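Local coordinates for protein Two-component sensor histidine kinase (Nostoc sp., PDB 6OZB) that binds a bilin chromophore in its GAF domain and probably acts as the light-sensing part of a two-component histidine kinase, at residues 24-29 and 188-193; 30-35 and 192-197; 45-50 and 182-187. The protein carries 1 engineered substitution. All coordinates share one frame; numbering follows the deposited sequence.

Contact 1: residues 24-29 and 188-193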
ATOM      1  N   ALA C  24      25.820  28.687  -3.645  1.00 19.13           N
ATOM      2  CA  ALA C  24      26.639  29.818  -3.231  1.00 19.15           C
ATOM      3  C   ALA C  24      27.899  29.322  -2.536  1.00 19.72           C
ATOM      4  O   ALA C  24      28.980  29.879  -2.739  1.00 20.20           O
ATOM      5  CB  ALA C  24      25.864  30.747  -2.324  1.00 20.45           C
ATOM      6  N   ARG C  25      27.765  28.275  -1.721  1.00 16.00           N
ATOM      7  CA  ARG C  25      28.909  27.714  -1.021  1.00 15.09           C
ATOM      8  C   ARG C  25      29.912  27.062  -1.963  1.00 21.47           C
ATOM      9  O   ARG C  25      31.130  27.145  -1.759  1.00 18.78           O
ATOM     10  CB  ARG C  25      28.460  26.697   0.016  1.00 16.90           C
ATOM     11  CG  ARG C  25      27.737  27.347   1.176  1.00 18.46           C
ATOM     12  CD  ARG C  25      27.274  26.319   2.167  1.00 27.76           C
ATOM     13  NE  ARG C  25      26.201  26.940   2.910  1.00 43.38           N
ATOM     14  CZ  ARG C  25      24.935  26.532   2.893  1.00 32.15           C
ATOM     15  NH1 ARG C  25      24.530  25.433   2.224  1.00 32.44           N
ATOM     16  NH2 ARG C  25      24.065  27.226   3.573  1.00 41.38           N
ATOM     17  N   ILE C  26      29.393  26.370  -2.967  1.00 17.82           N
ATOM     18  CA  ILE C  26      30.258  25.794  -4.002  1.00 17.53           C
ATOM     19  C   ILE C  26      31.045  26.904  -4.700  1.00 21.83           C
ATOM     20  O   ILE C  26      32.264  26.849  -4.807  1.00 23.50           O
ATOM     21  CB  ILE C  26      29.442  25.020  -5.064  1.00 17.56           C
ATOM     22  CG1 ILE C  26      28.749  23.810  -4.467  1.00 20.80           C
ATOM     23  CG2 ILE C  26      30.365  24.558  -6.231  1.00 22.12           C
ATOM     24  CD1 ILE C  26      27.720  23.192  -5.427  1.00 19.44           C
ATOM     25  N   ARG C  27      30.345  27.956  -5.100  1.00 22.14           N
ATOM     26  CA  ARG C  27      30.949  29.068  -5.833  1.00 21.53           C
ATOM     27  C   ARG C  27      31.992  29.820  -5.025  1.00 19.87           C
ATOM     28  O   ARG C  27      32.938  30.376  -5.587  1.00 25.47           O
ATOM     29  CB  ARG C  27      29.853  29.991  -6.294  1.00 18.49           C
ATOM     30  CG  ARG C  27      28.924  29.337  -7.340  1.00 19.95           C
ATOM     31  CD  ARG C  27      27.975  30.359  -7.806  1.00 28.41           C
ATOM     32  NE  ARG C  27      26.853  29.824  -8.558  1.00 38.40           N
ATOM     33  CZ  ARG C  27      25.822  30.568  -8.927  1.00 38.66           C
ATOM     34  NH1 ARG C  27      25.793  31.866  -8.637  1.00 47.26           N
ATOM     35  NH2 ARG C  27      24.836  30.020  -9.610  1.00 55.72           N
ATOM     36  N   GLN C  28      31.828  29.836  -3.707  1.00 19.21           N
ATOM     37  CA  GLN C  28      32.804  30.460  -2.814  1.00 21.65           C
ATOM     38  C   GLN C  28      34.010  29.543  -2.491  1.00 19.16           C
ATOM     39  O   GLN C  28      34.873  29.917  -1.696  1.00 21.20           O
ATOM     40  CB  GLN C  28      32.114  30.892  -1.518  1.00 25.65           C
ATOM     41  CG  GLN C  28      31.099  32.015  -1.742  1.00 43.09           C
ATOM     42  CD  GLN C  28      30.277  32.331  -0.504  1.00 65.59           C
ATOM     43  OE1 GLN C  28      30.239  31.556   0.455  1.00 64.58           O
ATOM     44  NE2 GLN C  28      29.579  33.461  -0.536  1.00 84.78           N
ATOM     45  N   SER C  29      34.030  28.356  -3.094  1.00 22.75           N
ATOM     46  CA  SER C  29      35.087  27.355  -2.916  1.00 27.93           C
ATOM     47  C   SER C  29      35.272  26.847  -1.485  1.00 20.76           C
ATOM     48  O   SER C  29      36.386  26.540  -1.058  1.00 21.57           O
ATOM     49  CB  SER C  29      36.415  27.933  -3.417  1.00 22.69           C
ATOM     50  OG  SER C  29      36.368  28.177  -4.822  1.00 24.27           O
ATOM     51  N   VAL C 188      19.584  16.240  -2.622  1.00 14.48           N
ATOM     52  CA  VAL C 188      20.673  15.284  -2.826  1.00 14.77           C
ATOM     53  C   VAL C 188      21.292  15.433  -4.216  1.00 17.25           C
ATOM     54  O   VAL C 188      22.494  15.220  -4.353  1.00 17.99           O
ATOM     55  CB  VAL C 188      20.246  13.800  -2.567  1.00 17.52           C
ATOM     56  CG1 VAL C 188      19.735  13.662  -1.125  1.00 18.94           C
ATOM     57  CG2 VAL C 188      19.219  13.286  -3.538  1.00 18.01           C
ATOM     58  N   ASP C 189      20.523  15.838  -5.236  1.00 15.35           N
ATOM     59  CA  ASP C 189      21.094  16.110  -6.567  1.00 14.59           C
ATOM     60  C   ASP C 189      22.082  17.281  -6.506  1.00 20.18           C
ATOM     61  O   ASP C 189      23.142  17.252  -7.133  1.00 15.69           O
ATOM     62  CB  ASP C 189      20.012  16.437  -7.582  1.00 18.11           C
ATOM     63  CG  ASP C 189      19.182  15.211  -7.991  1.00 29.10           C
ATOM     64  OD1 ASP C 189      19.573  14.067  -7.651  1.00 26.73           O
ATOM     65  OD2 ASP C 189      18.126  15.409  -8.634  1.00 27.36           O
ATOM     66  N   GLN C 190      21.737  18.311  -5.733  1.00 17.63           N
ATOM     67  CA  GLN C 190      22.610  19.478  -5.590  1.00 20.66           C
ATOM     68  C   GLN C 190      23.857  19.137  -4.772  1.00 22.32           C
ATOM     69  O   GLN C 190      24.944  19.621  -5.066  1.00 18.99           O
ATOM     70  CB  GLN C 190      21.851  20.649  -4.945  1.00 18.59           C
ATOM     71  CG  GLN C 190      22.658  21.984  -4.899  1.00 14.57           C
ATOM     72  CD  GLN C 190      22.989  22.519  -6.293  1.00 14.81           C
ATOM     73  OE1 GLN C 190      22.146  23.090  -6.980  1.00 16.51           O
ATOM     74  NE2 GLN C 190      24.223  22.295  -6.729  1.00 19.51           N
ATOM     75  N   LEU C 191      23.721  18.302  -3.748  1.00 19.61           N
ATOM     76  CA  LEU C 191      24.898  17.869  -2.996  1.00 18.38           C
ATOM     77  C   LEU C 191      25.826  17.026  -3.856  1.00 19.38           C
ATOM     78  O   LEU C 191      27.052  17.134  -3.770  1.00 22.05           O
ATOM     79  CB  LEU C 191      24.486  17.071  -1.747  1.00 20.65           C
ATOM     80  CG  LEU C 191      23.921  17.836  -0.559  1.00 22.74           C
ATOM     81  CD1 LEU C 191      23.408  16.839   0.481  1.00 22.48           C
ATOM     82  CD2 LEU C 191      25.018  18.737   0.045  1.00 23.44           C
ATOM     83  N   ALA C 192      25.236  16.198  -4.703  1.00 17.13           N
ATOM     84  CA  ALA C 192      25.988  15.363  -5.619  1.00 15.71           C
ATOM     85  C   ALA C 192      26.869  16.231  -6.513  1.00 19.67           C
ATOM     86  O   ALA C 192      27.981  15.817  -6.888  1.00 16.82           O
ATOM     87  CB  ALA C 192      25.067  14.535  -6.440  1.00 24.24           C
ATOM     88  N   VAL C 193      26.354  17.399  -6.899  1.00 17.12           N
ATOM     89  CA  VAL C 193      27.158  18.336  -7.690  1.00 16.78           C
ATOM     90  C   VAL C 193      28.339  18.881  -6.865  1.00 15.28           C
ATOM     91  O   VAL C 193      29.461  18.942  -7.364  1.00 15.99           O
ATOM     92  CB  VAL C 193      26.314  19.518  -8.217  1.00 16.65           C
ATOM     93  CG1 VAL C 193      27.206  20.639  -8.769  1.00 21.19           C
ATOM     94  CG2 VAL C 193      25.360  19.044  -9.245  1.00 17.76           C
TER

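Contact 2: residues 30-35 and 192-197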
ATOM      1  N   LEU C  30      34.177  26.730  -0.743  1.00 19.87           N
ATOM      2  CA  LEU C  30      34.248  26.097   0.572  1.00 15.93           C
ATOM      3  C   LEU C  30      34.645  24.629   0.446  1.00 20.54           C
ATOM      4  O   LEU C  30      34.354  23.972  -0.560  1.00 19.59           O
ATOM      5  CB  LEU C  30      32.926  26.216   1.308  1.00 16.90           C
ATOM      6  CG  LEU C  30      32.553  27.501   2.036  1.00 32.26           C
ATOM      7  CD1 LEU C  30      32.633  28.703   1.200  1.00 29.09           C
ATOM      8  CD2 LEU C  30      31.149  27.326   2.650  1.00 28.83           C
ATOM      9  N   GLU C  31      35.354  24.147   1.455  1.00 19.97           N
ATOM     10  CA  GLU C  31      35.667  22.729   1.590  1.00 19.44           C
ATOM     11  C   GLU C  31      34.363  21.953   1.630  1.00 16.80           C
ATOM     12  O   GLU C  31      33.376  22.410   2.208  1.00 19.51           O
ATOM     13  CB  GLU C  31      36.474  22.467   2.863  1.00 27.27           C
ATOM     14  CG  GLU C  31      37.834  23.086   2.877  1.00 29.87           C
ATOM     15  CD  GLU C  31      38.732  22.489   1.821  1.00 30.25           C
ATOM     16  OE1 GLU C  31      39.022  21.282   1.921  1.00 30.36           O
ATOM     17  OE2 GLU C  31      39.109  23.200   0.876  1.00 29.98           O
ATOM     18  N   LEU C  32      34.355  20.793   0.990  1.00 22.29           N
ATOM     19  CA  LEU C  32      33.156  19.988   0.905  1.00 19.11           C
ATOM     20  C   LEU C  32      32.560  19.709   2.286  1.00 16.29           C
ATOM     21  O   LEU C  32      31.350  19.792   2.481  1.00 16.92           O
ATOM     22  CB  LEU C  32      33.489  18.679   0.215  1.00 20.32           C
ATOM     23  CG  LEU C  32      32.357  17.665   0.100  1.00 17.40           C
ATOM     24  CD1 LEU C  32      31.200  18.239  -0.697  1.00 20.48           C
ATOM     25  CD2 LEU C  32      32.863  16.361  -0.540  1.00 17.33           C
ATOM     26  N   GLU C  33      33.407  19.402   3.251  1.00 16.06           N
ATOM     27  CA  GLU C  33      32.903  19.108   4.609  1.00 20.98           C
ATOM     28  C   GLU C  33      32.123  20.290   5.177  1.00 22.31           C
ATOM     29  O   GLU C  33      31.095  20.100   5.829  1.00 21.15           O
ATOM     30  CB  GLU C  33      34.048  18.723   5.571  1.00 34.28           C
ATOM     31  CG  GLU C  33      34.790  17.435   5.200  1.00 75.80           C
ATOM     32  CD  GLU C  33      35.821  17.596   4.085  1.00 97.41           C
ATOM     33  OE1 GLU C  33      36.430  16.568   3.715  1.00110.22           O
ATOM     34  OE2 GLU C  33      36.015  18.722   3.570  1.00 92.02           O
ATOM     35  N   ASP C  34      32.576  21.507   4.880  1.00 22.96           N
ATOM     36  CA  ASP C  34      31.867  22.701   5.351  1.00 22.79           C
ATOM     37  C   ASP C  34      30.582  22.949   4.582  1.00 22.64           C
ATOM     38  O   ASP C  34      29.602  23.427   5.150  1.00 25.47           O
ATOM     39  CB  ASP C  34      32.762  23.925   5.255  1.00 25.77           C
ATOM     40  CG  ASP C  34      33.962  23.835   6.151  1.00 37.89           C
ATOM     41  OD1 ASP C  34      33.881  23.153   7.189  1.00 34.28           O
ATOM     42  OD2 ASP C  34      35.004  24.408   5.791  1.00 39.03           O
ATOM     43  N   ILE C  35      30.572  22.640   3.287  1.00 19.98           N
ATOM     44  CA  ILE C  35      29.339  22.739   2.536  1.00 17.88           C
ATOM     45  C   ILE C  35      28.292  21.791   3.106  1.00 26.00           C
ATOM     46  O   ILE C  35      27.125  22.138   3.231  1.00 23.22           O
ATOM     47  CB  ILE C  35      29.531  22.406   1.036  1.00 16.91           C
ATOM     48  CG1 ILE C  35      30.517  23.389   0.403  1.00 20.22           C
ATOM     49  CG2 ILE C  35      28.210  22.447   0.340  1.00 23.72           C
ATOM     50  CD1 ILE C  35      30.797  23.134  -1.022  1.00 25.83           C
ATOM     51  N   ALA C 192      25.236  16.198  -4.703  1.00 17.13           N
ATOM     52  CA  ALA C 192      25.988  15.363  -5.619  1.00 15.71           C
ATOM     53  C   ALA C 192      26.869  16.231  -6.513  1.00 19.67           C
ATOM     54  O   ALA C 192      27.981  15.817  -6.888  1.00 16.82           O
ATOM     55  CB  ALA C 192      25.067  14.535  -6.440  1.00 24.24           C
ATOM     56  N   VAL C 193      26.354  17.399  -6.899  1.00 17.12           N
ATOM     57  CA  VAL C 193      27.158  18.336  -7.690  1.00 16.78           C
ATOM     58  C   VAL C 193      28.339  18.881  -6.865  1.00 15.28           C
ATOM     59  O   VAL C 193      29.461  18.942  -7.364  1.00 15.99           O
ATOM     60  CB  VAL C 193      26.314  19.518  -8.217  1.00 16.65           C
ATOM     61  CG1 VAL C 193      27.206  20.639  -8.769  1.00 21.19           C
ATOM     62  CG2 VAL C 193      25.360  19.044  -9.245  1.00 17.76           C
ATOM     63  N   ALA C 194      28.096  19.261  -5.618  1.00 14.87           N
ATOM     64  CA  ALA C 194      29.173  19.745  -4.762  1.00 18.41           C
ATOM     65  C   ALA C 194      30.231  18.656  -4.591  1.00 18.66           C
ATOM     66  O   ALA C 194      31.428  18.912  -4.643  1.00 16.41           O
ATOM     67  CB  ALA C 194      28.633  20.189  -3.397  1.00 17.30           C
ATOM     68  N   ILE C 195      29.784  17.431  -4.344  1.00 15.62           N
ATOM     69  CA  ILE C 195      30.721  16.327  -4.194  1.00 17.47           C
ATOM     70  C   ILE C 195      31.539  16.073  -5.463  1.00 18.23           C
ATOM     71  O   ILE C 195      32.773  15.946  -5.414  1.00 17.22           O
ATOM     72  CB  ILE C 195      29.966  15.049  -3.761  1.00 19.41           C
ATOM     73  CG1 ILE C 195      29.310  15.272  -2.405  1.00 17.42           C
ATOM     74  CG2 ILE C 195      30.919  13.879  -3.716  1.00 19.54           C
ATOM     75  CD1 ILE C 195      28.102  14.323  -2.160  1.00 19.85           C
ATOM     76  N   ALA C 196      30.887  16.008  -6.620  1.00 17.78           N
ATOM     77  CA  ALA C 196      31.618  15.839  -7.869  1.00 21.57           C
ATOM     78  C   ALA C 196      32.643  16.945  -8.132  1.00 18.75           C
ATOM     79  O   ALA C 196      33.740  16.684  -8.648  1.00 18.64           O
ATOM     80  CB  ALA C 196      30.665  15.771  -9.029  1.00 17.83           C
ATOM     81  N   GLN C 197      32.276  18.189  -7.846  1.00 20.31           N
ATOM     82  CA  GLN C 197      33.190  19.279  -8.115  1.00 20.42           C
ATOM     83  C   GLN C 197      34.410  19.146  -7.232  1.00 17.57           C
ATOM     84  O   GLN C 197      35.515  19.347  -7.682  1.00 18.30           O
ATOM     85  CB  GLN C 197      32.519  20.638  -7.874  1.00 18.97           C
ATOM     86  CG  GLN C 197      33.391  21.815  -8.292  1.00 17.34           C
ATOM     87  CD  GLN C 197      33.587  21.896  -9.778  1.00 22.14           C
ATOM     88  OE1 GLN C 197      32.644  21.775 -10.546  1.00 19.04           O
ATOM     89  NE2 GLN C 197      34.833  22.060 -10.199  1.00 27.49           N
TER

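Contact 3: residues 45-50 and 182-187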
ATOM      1  N   ALA C  45      15.478  22.927   8.689  1.00 21.20           N
ATOM      2  CA  ALA C  45      14.538  24.018   8.789  1.00 24.49           C
ATOM      3  C   ALA C  45      13.462  23.880   7.720  1.00 26.83           C
ATOM      4  O   ALA C  45      12.293  24.152   7.965  1.00 24.70           O
ATOM      5  CB  ALA C  45      15.256  25.338   8.663  1.00 27.26           C
ATOM      6  N   LEU C  46      13.856  23.444   6.529  1.00 22.87           N
ATOM      7  CA  LEU C  46      12.899  23.250   5.438  1.00 22.83           C
ATOM      8  C   LEU C  46      11.895  22.151   5.737  1.00 21.93           C
ATOM      9  O   LEU C  46      10.708  22.327   5.544  1.00 24.20           O
ATOM     10  CB  LEU C  46      13.633  22.927   4.134  1.00 19.54           C
ATOM     11  CG  LEU C  46      12.754  22.626   2.921  1.00 24.84           C
ATOM     12  CD1 LEU C  46      12.007  23.847   2.487  1.00 30.94           C
ATOM     13  CD2 LEU C  46      13.634  22.129   1.799  1.00 28.47           C
ATOM     14  N   LEU C  47      12.376  21.009   6.201  1.00 19.93           N
ATOM     15  CA  LEU C  47      11.515  19.855   6.420  1.00 21.16           C
ATOM     16  C   LEU C  47      10.791  19.907   7.753  1.00 28.82           C
ATOM     17  O   LEU C  47       9.710  19.342   7.899  1.00 21.62           O
ATOM     18  CB  LEU C  47      12.339  18.576   6.340  1.00 20.51           C
ATOM     19  CG  LEU C  47      13.124  18.312   5.075  1.00 30.01           C
ATOM     20  CD1 LEU C  47      13.976  17.107   5.297  1.00 28.90           C
ATOM     21  CD2 LEU C  47      12.188  18.092   3.910  1.00 23.29           C
ATOM     22  N   GLY C  48      11.391  20.597   8.721  1.00 19.77           N
ATOM     23  CA  GLY C  48      10.760  20.818  10.010  1.00 26.16           C
ATOM     24  C   GLY C  48      10.811  19.643  10.974  1.00 22.77           C
ATOM     25  O   GLY C  48      10.130  19.629  12.003  1.00 24.15           O
ATOM     26  N   THR C  49      11.640  18.669  10.661  1.00 17.29           N
ATOM     27  CA  THR C  49      11.723  17.451  11.447  1.00 18.60           C
ATOM     28  C   THR C  49      12.748  17.580  12.570  1.00 21.58           C
ATOM     29  O   THR C  49      13.589  18.493  12.555  1.00 19.30           O
ATOM     30  CB  THR C  49      12.100  16.304  10.549  1.00 17.79           C
ATOM     31  OG1 THR C  49      13.236  16.708   9.789  1.00 21.04           O
ATOM     32  CG2 THR C  49      10.948  15.964   9.621  1.00 19.93           C
ATOM     33  N   ASP C  50      12.714  16.647  13.518  1.00 18.17           N
ATOM     34  CA  ASP C  50      13.526  16.773  14.726  1.00 15.58           C
ATOM     35  C   ASP C  50      15.013  16.571  14.497  1.00 14.35           C
ATOM     36  O   ASP C  50      15.799  17.126  15.234  1.00 17.98           O
ATOM     37  CB  ASP C  50      13.086  15.779  15.791  1.00 18.21           C
ATOM     38  CG  ASP C  50      11.694  16.056  16.354  1.00 18.42           C
ATOM     39  OD1 ASP C  50      11.287  17.238  16.481  1.00 19.03           O
ATOM     40  OD2 ASP C  50      11.015  15.047  16.698  1.00 18.77           O
ATOM     41  N   GLU C 182      10.280  15.121  -3.419  1.00 14.99           N
ATOM     42  CA  GLU C 182      10.833  15.824  -4.573  1.00 22.02           C
ATOM     43  C   GLU C 182      11.854  16.842  -4.063  1.00 23.46           C
ATOM     44  O   GLU C 182      12.918  16.993  -4.649  1.00 21.66           O
ATOM     45  CB  GLU C 182       9.719  16.487  -5.391  1.00 37.84           C
ATOM     46  CG  GLU C 182      10.206  17.348  -6.546  1.00 68.17           C
ATOM     47  CD  GLU C 182       9.074  18.102  -7.230  1.00 87.10           C
ATOM     48  OE1 GLU C 182       7.954  17.552  -7.320  1.00 96.25           O
ATOM     49  OE2 GLU C 182       9.305  19.250  -7.663  1.00 87.89           O
ATOM     50  N   ALA C 183      11.538  17.522  -2.963  1.00 18.61           N
ATOM     51  CA  ALA C 183      12.472  18.458  -2.341  1.00 20.65           C
ATOM     52  C   ALA C 183      13.756  17.778  -1.901  1.00 21.92           C
ATOM     53  O   ALA C 183      14.845  18.278  -2.166  1.00 21.21           O
ATOM     54  CB  ALA C 183      11.827  19.142  -1.155  1.00 22.60           C
ATOM     55  N   MET C 184      13.631  16.649  -1.214  1.00 16.91           N
ATOM     56  CA  MET C 184      14.799  15.890  -0.789  1.00 16.43           C
ATOM     57  C   MET C 184      15.630  15.461  -1.992  1.00 18.29           C
ATOM     58  O   MET C 184      16.864  15.461  -1.944  1.00 15.12           O
ATOM     59  CB  MET C 184      14.358  14.688   0.059  1.00 13.21           C
ATOM     60  CG  MET C 184      13.907  15.135   1.410  1.00 20.22           C
ATOM     61  SD  MET C 184      13.408  13.757   2.408  1.00 25.34           S
ATOM     62  CE  MET C 184      14.988  13.129   2.956  1.00 21.68           C
ATOM     63  N   GLN C 185      14.959  15.134  -3.084  1.00 16.12           N
ATOM     64  CA  GLN C 185      15.655  14.632  -4.279  1.00 15.54           C
ATOM     65  C   GLN C 185      16.491  15.737  -4.909  1.00 18.39           C
ATOM     66  O   GLN C 185      17.621  15.512  -5.343  1.00 17.67           O
ATOM     67  CB  GLN C 185      14.678  14.072  -5.301  1.00 17.48           C
ATOM     68  CG  GLN C 185      15.394  13.400  -6.521  1.00 19.16           C
ATOM     69  CD  GLN C 185      16.214  12.203  -6.104  1.00 27.33           C
ATOM     70  OE1 GLN C 185      15.704  11.291  -5.469  1.00 27.06           O
ATOM     71  NE2 GLN C 185      17.501  12.218  -6.418  1.00 21.78           N
ATOM     72  N   MET C 186      15.943  16.940  -4.961  1.00 18.50           N
ATOM     73  CA  MET C 186      16.682  18.071  -5.514  1.00 16.82           C
ATOM     74  C   MET C 186      17.879  18.403  -4.618  1.00 15.84           C
ATOM     75  O   MET C 186      18.943  18.762  -5.100  1.00 19.48           O
ATOM     76  CB  MET C 186      15.772  19.282  -5.702  1.00 19.41           C
ATOM     77  CG  MET C 186      14.626  19.056  -6.650  1.00 38.19           C
ATOM     78  SD  MET C 186      13.885  20.616  -7.144  1.00 88.15           S
ATOM     79  CE  MET C 186      14.188  21.662  -5.711  1.00 79.36           C
ATOM     80  N   ILE C 187      17.689  18.303  -3.313  1.00 16.21           N
ATOM     81  CA  ILE C 187      18.775  18.551  -2.377  1.00 17.68           C
ATOM     82  C   ILE C 187      19.905  17.530  -2.525  1.00 16.77           C
ATOM     83  O   ILE C 187      21.086  17.907  -2.555  1.00 16.67           O
ATOM     84  CB  ILE C 187      18.270  18.549  -0.919  1.00 13.01           C
ATOM     85  CG1 ILE C 187      17.397  19.797  -0.714  1.00 24.68           C
ATOM     86  CG2 ILE C 187      19.415  18.527   0.059  1.00 18.47           C
ATOM     87  CD1 ILE C 187      16.409  19.686   0.476  1.00 25.10           C
TER

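Contact 1: residues 24-29 and 188-193
Ile26, close to the end of helix 12-27, reaches across to Gln190 and Val193 on helix 178-201. Its CD1 methyl does the touching. CG1 stands anti to the carbonyl carbon (chi1 -65°) and chi2 is extended, at 169°. Together these torsions carry CD1 out to the neighbouring helix. The tighter part of the contact is the approach of Ile26 CD1 to Gln190 NE2, at 3.8 Å. Gln190 starts with CG anti to the backbone N and then bends at chi2, 63°. The bend brings its amide round beside the methyl, with the nitrogen nearer than the oxygen. The two side chains lie at a slant to each other. The side chain of Gln190 also touches Leu19, Ile22 and Thr23 of helix 12-27, so it lies along about one turn of that helix.

The looser part is at Val193, an exposed residue. Its CG1 comes only to 4.2 Å from Ile26 CD1, while its CG2 is turned further off. Just after Ile26 the helix closes in a Schellman motif, where Ser29 takes a positive phi and Ser29 N bonds to Ile26 O at 2.9 Å. On another side of helix 12-27, Arg25 packs on helix 32-47 and makes a salt bridge with Glu42.

The buried surface is small, 88 Å². Between these two segments the Gln190 amide meets a methyl of Ile26, so the pairing rests on van der Waals contact and shape, without a directional bond to set its geometry.

Contact 2: residues 30-35 and 192-197
Leu32 in the first turn of helix 32-47 lays its two methyls against Ile195 of helix 178-201. CD1 lies 3.9 Å from Ile195 CG1, and CD2 lies 4.2 Å from the same carbon. The branched end of the leucine therefore straddles one methylene. CD1 also sits over the backbone of the facing helix, 4.0 Å from Ala194 O and 4.2 Å from Ala194 CB. The small side chain of Ala194 is consistent with so close an approach to the main chain. Ile35, one turn further on, adds a lighter touch, with its CD1 4.4 Å from Ala194 CB. Ala194 is thus met by both residues of helix 32-47. The side-chain pairs are all apolar, and most of the touching residues are buried.

The torsions explain the reach. Leu32 has CG anti to the backbone N, chi1 177°, which swings both methyls toward helix 178-201. Ile195 instead has CG1 anti to the carbonyl carbon, chi1 -62°, so that CG1 and not CG2 faces the leucine.

This is the join between an early helix and the C-terminal helix of a GAF domain, in which such helices lie together on one face of the antiparallel sheet. Ile195 links the two layers: it touches Leu32 and also Ile156 and Cys158 of strand 150-158.

Further out, Glu31 takes the N-cap position of helix 32-47. Glu31 O accepts from Ile35 N at 3.0 Å in the first turn, where Leu32 and Ile35 both point toward helix 178-201. Helix 12-27 fills in beside them, with Ile26 and Arg25 both against Ile35.

Contact 3: residues 45-50 and 182-187
This is a partly buried apolar contact between two helices, joining the C-terminal turn of helix 32-47 to the earlier part of helix 178-201. Two leucines carry it from one side, and an isoleucine and a methionine answer from the other. Leu46 CD2 meets Ile187 CD1 at 3.9 Å. The two side chains run past each other in opposite directions, so they touch methyl to methyl near their ends. Leu46 has CG anti to the backbone N, chi1 177°, and this points CD2 toward Ile187. Its other methyl, CD1, is turned away from Ile187. Ala183 also points toward segment 45-50, its CB 4.6 Å from Leu46 CD2.

Beside this pair, Leu47 CD2 rests 4.2 Å from Met184 CG. The methionine thus meets the leucine through its chain methylene, and its sulfur lies further off. The two segments together bury 160 Å².

Just past Leu47 the helix ends at Gly48, which takes a positive phi. The chain then turns toward the sheet, where Thr49 OG1 hydrogen-bonds to Ser168 OG of strand 161-170, and Asp50 OD2 to Ser171 OG just after it. Strand 161-170 also supports the contact from the sheet side: Leu47 packs on Ser168, while Met184 and Ile187 both pack on Leu166.

Helices packed on each other and on one face of a central antiparallel sheet are typical of the GAF fold, here in a phytochrome module that holds a bilin.

In the fold
Contacts 1 and 2 are neighbours, with centres 5 Å apart, and they share Ala192 and Val193. Ile26 CD1 packs 3.7 Å from Ala194 CB, and a probable backbone hydrogen bond, Arg25 O to Leu30 N at 3.2 Å, spans the turn between helices 12-27 and 32-47. Contact 3 lies further along helix 178-201, its centre 16 Å from that of contact 1 and 18 Å from that of contact 2. Contacts 2 and 3 join opposite ends of helix 32-47 to helix 178-201, so these helices run antiparallel. Contact 3 lies nearer the chain's centre, and the Met184 side chain is about 9 Å from a bound phycoerythrobilin.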